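Local atomic coordinates of HI1317 (Haemophilus influenzae, PDB entry 1JOV), a protein that probably interconverts the alpha and beta anomers of D-glucose 6-phosphate, as a member of the glucose-6-phosphate 1-epimerase family. Residues I103-F115 against I121-C133. Numbering follows the deposited sequence. Where two conformers were deposited one is given.
Sequences ISVHKVRLEFELF and IEAKVSMVFTDKC
Phe-112 and Met-127 meet on the buried face of an antiparallel beta hairpin, strands 107-115 and 121-129, within a larger antiparallel sheet of the aldose 1-epimerase fold. The two side chains cross at about a right angle: Met-127, extended beyond CG, brings SD to 4.0 Å from Phe-112 CE2, an oblique Met-aromatic contact with the sulfur 66° off the ring normal. Further along this face Leu-110 sets CD1 4.0 Å from CE2 of Phe-129, the two side chains meeting at a slant. Ile-35, from strand 31-36 of another sheet, packs on Leu-110, Phe-112 and Met-127, and Leu-42 of strand 41-47 touches Met-127 and Phe-129, so this face packs against a second sheet.

The other face is polar. Arg-109 runs extended from CG to NE, with CG anti to the backbone N (chi1 -175°), and takes its guanidinium across to the neighbouring strand, where Ser-126 CB lies over one face, 3.5 Å from Arg-109 NH2. In the guanidinium plane, Arg-109 NE gives a nearly straight hydrogen bond (2.7 Å, 167°) to the anti lone pair of Glu-111 OE2, a salt bridge along one strand that helps hold the guanidinium in place. The other carboxylate oxygen, Glu-111 OE1, reaches Lys-124 NZ through a water 2.8 Å from the acid oxygen and 2.6 Å from the amine nitrogen, linking the strands without direct contact of the charges.

At the 115/121 end a classic beta bulge sets Glu-122 and Ala-123 both against Leu-114. Glu-122 lies alongside the leucine, its carboxylate held by a salt bridge to Arg-94, while Ile-121 lays CD1 over one face of the Phe-115 ring. Two amides grip the Leu-114 carbonyl: Glu-122 N at 2.6 Å from Leu-114 O, and Ala-123 N at 3.3 Å from that same oxygen.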
loop_
_atom_site.group_PDB
_atom_site.type_symbol
_atom_site.label_atom_id
_atom_site.label_comp_id
_atom_site.label_asym_id
_atom_site.label_seq_id
_atom_site.Cartn_x
_atom_site.Cartn_y
_atom_site.Cartn_z
ATOM N N ILE A 103 18.631 3.177 -11.802
ATOM C CA ILE A 103 18.531 1.855 -12.395
ATOM C C ILE A 103 19.866 1.153 -12.574
ATOM O O ILE A 103 20.785 1.684 -13.184
ATOM C CB ILE A 103 17.809 1.985 -13.729
ATOM C CG1 ILE A 103 16.425 2.579 -13.529
ATOM C CG2 ILE A 103 17.707 0.635 -14.430
ATOM C CD1 ILE A 103 15.803 3.088 -14.811
ATOM N N SER A 104 19.930 -0.083 -12.017
ATOM C CA SER A 104 21.111 -0.912 -12.156
ATOM C C SER A 104 20.748 -2.382 -12.284
ATOM O O SER A 104 19.583 -2.768 -12.160
ATOM C CB SER A 104 21.988 -0.712 -10.963
ATOM O OG SER A 104 21.542 -1.425 -9.842
ATOM N N VAL A 105 21.767 -3.229 -12.514
ATOM C CA VAL A 105 21.527 -4.593 -12.787
ATOM C C VAL A 105 20.568 -5.286 -11.877
ATOM O O VAL A 105 19.693 -5.981 -12.344
ATOM C CB VAL A 105 22.904 -5.376 -12.790
ATOM C CG1 VAL A 105 22.671 -6.821 -12.423
ATOM C CG2 VAL A 105 23.529 -5.244 -14.115
ATOM N N HIS A 106 20.750 -5.185 -10.565
ATOM C CA HIS A 106 19.830 -5.984 -9.740
ATOM C C HIS A 106 18.876 -5.160 -8.907
ATOM O O HIS A 106 18.363 -5.675 -7.934
ATOM C CB HIS A 106 20.588 -6.896 -8.763
ATOM C CG HIS A 106 21.428 -7.917 -9.444
ATOM N ND1 HIS A 106 20.887 -8.975 -10.138
ATOM C CD2 HIS A 106 22.766 -8.010 -9.585
ATOM C CE1 HIS A 106 21.865 -9.699 -10.654
ATOM N NE2 HIS A 106 23.012 -9.132 -10.335
ATOM N N LYS A 107 18.698 -3.899 -9.237
ATOM C CA LYS A 107 17.921 -3.046 -8.327
ATOM C C LYS A 107 17.459 -1.753 -8.970
ATOM O O LYS A 107 18.155 -1.142 -9.803
ATOM C CB LYS A 107 18.787 -2.705 -7.131
ATOM C CG LYS A 107 18.133 -1.796 -6.094
ATOM C CD LYS A 107 19.170 -1.091 -5.210
ATOM C CE LYS A 107 19.557 -1.970 -4.039
ATOM N NZ LYS A 107 20.500 -1.271 -3.082
ATOM N N VAL A 108 16.305 -1.341 -8.524
ATOM C CA VAL A 108 15.767 -0.102 -9.038
ATOM C C VAL A 108 15.265 0.741 -7.901
ATOM O O VAL A 108 14.514 0.265 -7.056
ATOM C CB VAL A 108 14.646 -0.362 -10.033
ATOM C CG1 VAL A 108 14.053 0.931 -10.560
ATOM C CG2 VAL A 108 15.172 -1.198 -11.198
ATOM N N ARG A 109 15.677 1.995 -7.909
ATOM C CA ARG A 109 15.199 2.899 -6.827
ATOM C C ARG A 109 14.434 4.066 -7.411
ATOM O O ARG A 109 14.973 4.753 -8.236
ATOM C CB ARG A 109 16.379 3.452 -6.017
ATOM C CG ARG A 109 15.877 4.310 -4.785
ATOM C CD ARG A 109 17.089 4.871 -3.891
ATOM N NE ARG A 109 16.554 5.675 -2.751
ATOM C CZ ARG A 109 16.365 5.238 -1.508
ATOM N NH1 ARG A 109 16.777 4.006 -1.154
ATOM N NH2 ARG A 109 15.834 6.079 -0.596
ATOM N N LEU A 110 13.156 4.316 -6.980
ATOM C CA LEU A 110 12.398 5.501 -7.431
ATOM C C LEU A 110 12.092 6.318 -6.173
ATOM O O LEU A 110 11.804 5.701 -5.100
ATOM C CB LEU A 110 11.029 5.005 -7.934
ATOM C CG LEU A 110 11.129 4.035 -9.148
ATOM C CD1 LEU A 110 9.614 3.765 -9.568
ATOM C CD2 LEU A 110 11.988 4.562 -10.284
ATOM N N GLU A 111 12.154 7.638 -6.303
ATOM C CA GLU A 111 11.827 8.544 -5.157
ATOM C C GLU A 111 10.779 9.492 -5.657
ATOM O O GLU A 111 10.864 9.957 -6.777
ATOM C CB GLU A 111 13.025 9.378 -4.618
ATOM C CG GLU A 111 14.061 8.374 -4.078
ATOM C CD GLU A 111 15.262 9.078 -3.441
ATOM O OE1 GLU A 111 15.226 10.330 -3.290
ATOM O OE2 GLU A 111 16.250 8.377 -3.103
ATOM N N PHE A 112 9.799 9.746 -4.830
ATOM C CA PHE A 112 8.688 10.648 -5.114
ATOM C C PHE A 112 8.649 11.702 -4.056
ATOM O O PHE A 112 8.977 11.438 -2.905
ATOM C CB PHE A 112 7.381 9.837 -5.116
ATOM C CG PHE A 112 7.405 8.778 -6.179
ATOM C CD1 PHE A 112 7.031 9.095 -7.463
ATOM C CD2 PHE A 112 7.833 7.475 -5.890
ATOM C CE1 PHE A 112 7.038 8.139 -8.439
ATOM C CE2 PHE A 112 7.841 6.509 -6.888
ATOM C CZ PHE A 112 7.445 6.843 -8.155
ATOM N N GLU A 113 8.239 12.927 -4.395
ATOM C CA GLU A 113 8.101 13.948 -3.348
ATOM C C GLU A 113 6.713 14.654 -3.474
ATOM O O GLU A 113 6.176 14.733 -4.596
ATOM C CB GLU A 113 9.193 15.000 -3.475
ATOM C CG GLU A 113 10.588 14.367 -3.134
ATOM C CD GLU A 113 11.728 15.269 -3.506
ATOM O OE1 GLU A 113 11.648 15.849 -4.615
ATOM O OE2 GLU A 113 12.632 15.447 -2.687
ATOM N N LEU A 114 6.212 15.088 -2.320
ATOM C CA LEU A 114 4.935 15.810 -2.231
ATOM C C LEU A 114 5.259 17.205 -1.702
ATOM O O LEU A 114 6.040 17.358 -0.703
ATOM C CB LEU A 114 3.990 15.140 -1.219
ATOM C CG LEU A 114 2.652 15.892 -0.981
ATOM C CD1 LEU A 114 1.977 15.936 -2.331
ATOM C CD2 LEU A 114 1.901 15.104 0.110
ATOM N N PHE A 115 4.759 18.228 -2.382
ATOM C CA PHE A 115 5.028 19.627 -2.006
ATOM C C PHE A 115 3.777 20.378 -1.641
ATOM O O PHE A 115 2.679 20.112 -2.159
ATOM C CB PHE A 115 5.730 20.361 -3.143
ATOM C CG PHE A 115 7.103 19.862 -3.453
ATOM C CD1 PHE A 115 8.238 20.323 -2.737
ATOM C CD2 PHE A 115 7.264 18.949 -4.472
ATOM C CE1 PHE A 115 9.475 19.790 -3.002
ATOM C CE2 PHE A 115 8.480 18.441 -4.750
ATOM C CZ PHE A 115 9.598 18.827 -4.011
ATOM N N ILE A 121 8.873 21.158 0.506
ATOM C CA ILE A 121 8.713 19.717 0.641
ATOM C C ILE A 121 7.725 19.413 1.790
ATOM O O ILE A 121 7.792 20.072 2.831
ATOM C CB ILE A 121 10.066 18.990 0.898
ATOM C CG1 ILE A 121 9.834 17.484 0.971
ATOM C CG2 ILE A 121 10.740 19.483 2.173
ATOM C CD1 ILE A 121 9.510 16.854 -0.367
ATOM N N GLU A 122 6.796 18.431 1.598
ATOM C CA GLU A 122 5.922 18.004 2.663
ATOM C C GLU A 122 6.196 16.525 3.062
ATOM O O GLU A 122 6.116 16.164 4.218
ATOM C CB GLU A 122 4.439 18.203 2.261
ATOM C CG GLU A 122 3.501 17.788 3.362
ATOM C CD GLU A 122 2.067 18.172 2.895
ATOM O OE1 GLU A 122 1.906 19.261 2.216
ATOM O OE2 GLU A 122 1.125 17.402 3.142
ATOM N N ALA A 123 6.530 15.677 2.066
ATOM C CA ALA A 123 6.714 14.234 2.339
ATOM C C ALA A 123 7.492 13.637 1.177
ATOM O O ALA A 123 7.601 14.197 0.062
ATOM C CB ALA A 123 5.344 13.499 2.544
ATOM N N LYS A 124 8.023 12.471 1.445
ATOM C CA LYS A 124 8.788 11.755 0.440
ATOM C C LYS A 124 8.349 10.279 0.397
ATOM O O LYS A 124 7.920 9.758 1.422
ATOM C CB LYS A 124 10.277 11.890 0.747
ATOM C CG LYS A 124 11.226 11.274 -0.281
ATOM C CD LYS A 124 12.645 11.751 -0.070
ATOM C CE LYS A 124 13.190 11.354 1.298
ATOM N NZ LYS A 124 14.650 11.610 1.413
ATOM N N VAL A 125 8.456 9.601 -0.708
ATOM C CA VAL A 125 8.277 8.140 -0.719
ATOM C C VAL A 125 9.405 7.572 -1.537
ATOM O O VAL A 125 9.687 8.045 -2.646
ATOM C CB VAL A 125 6.940 7.682 -1.346
ATOM C CG1 VAL A 125 6.984 6.202 -1.660
ATOM C CG2 VAL A 125 5.773 7.998 -0.414
ATOM N N SER A 126 10.059 6.535 -0.998
ATOM C CA SER A 126 11.021 5.847 -1.838
ATOM C C SER A 126 10.555 4.416 -2.045
ATOM O O SER A 126 9.969 3.795 -1.183
ATOM C CB SER A 126 12.452 5.730 -1.199
ATOM O OG SER A 126 12.406 5.032 0.034
ATOM N N MET A 127 10.918 3.849 -3.180
ATOM C CA MET A 127 10.583 2.474 -3.463
ATOM C C MET A 127 11.820 1.792 -4.044
ATOM O O MET A 127 12.377 2.323 -4.969
ATOM C CB MET A 127 9.447 2.368 -4.503
ATOM C CG MET A 127 8.174 3.132 -4.008
ATOM S SD MET A 127 6.889 2.988 -5.321
ATOM C CE MET A 127 5.641 4.104 -4.616
ATOM N N VAL A 128 12.249 0.670 -3.470
ATOM C CA VAL A 128 13.420 -0.044 -3.904
ATOM C C VAL A 128 12.961 -1.450 -4.336
ATOM O O VAL A 128 12.413 -2.200 -3.542
ATOM C CB VAL A 128 14.512 -0.147 -2.796
ATOM C CG1 VAL A 128 15.756 -0.845 -3.341
ATOM C CG2 VAL A 128 14.859 1.226 -2.247
ATOM N N PHE A 129 13.193 -1.766 -5.607
ATOM C CA PHE A 129 12.814 -3.045 -6.204
ATOM C C PHE A 129 14.013 -3.968 -6.489
ATOM O O PHE A 129 14.923 -3.620 -7.253
ATOM C CB PHE A 129 12.096 -2.803 -7.558
ATOM C CG PHE A 129 10.895 -1.880 -7.456
ATOM C CD1 PHE A 129 9.640 -2.408 -7.171
ATOM C CD2 PHE A 129 10.990 -0.509 -7.632
ATOM C CE1 PHE A 129 8.513 -1.633 -7.066
ATOM C CE2 PHE A 129 9.865 0.284 -7.547
ATOM C CZ PHE A 129 8.603 -0.252 -7.259
ATOM N N THR A 130 13.965 -5.118 -5.865
ATOM C CA THR A 130 14.942 -6.208 -6.023
ATOM C C THR A 130 14.044 -7.446 -6.156
ATOM O O THR A 130 13.026 -7.445 -6.861
ATOM C CB THR A 130 15.840 -6.308 -4.747
ATOM O OG1 THR A 130 15.031 -6.435 -3.547
ATOM C CG2 THR A 130 16.714 -5.072 -4.612
ATOM N N ASP A 131 14.389 -8.557 -5.512
ATOM C CA ASP A 131 13.378 -9.589 -5.392
ATOM C C ASP A 131 12.353 -9.203 -4.344
ATOM O O ASP A 131 11.326 -9.874 -4.175
ATOM C CB ASP A 131 14.036 -10.924 -4.954
ATOM C CG ASP A 131 14.798 -10.797 -3.630
ATOM O OD1 ASP A 131 15.752 -9.976 -3.541
ATOM O OD2 ASP A 131 14.526 -11.493 -2.606
ATOM N N LYS A 132 12.616 -8.155 -3.622
ATOM C CA LYS A 132 11.671 -7.705 -2.613
ATOM C C LYS A 132 11.240 -6.277 -3.008
ATOM O O LYS A 132 11.808 -5.695 -3.933
ATOM C CB LYS A 132 12.290 -7.814 -1.216
ATOM C CG LYS A 132 12.980 -9.137 -0.902
ATOM C CD LYS A 132 13.373 -9.223 0.578
ATOM C CE LYS A 132 13.593 -10.663 1.021
ATOM N NZ LYS A 132 14.208 -10.743 2.378
ATOM N N CYS A 133 10.237 -5.684 -2.304
ATOM C CA CYS A 133 9.812 -4.291 -2.567
ATOM C C CYS A 133 9.909 -3.492 -1.274
ATOM O O CYS A 133 9.148 -3.732 -0.342
ATOM C CB CYS A 133 8.405 -4.221 -3.148
ATOM S SG CYS A 133 7.732 -2.538 -3.293
HETATM O O HOH W 1 15.176 8.402 0.390
HETATM O O HOH W 2 16.033 11.374 -0.834
#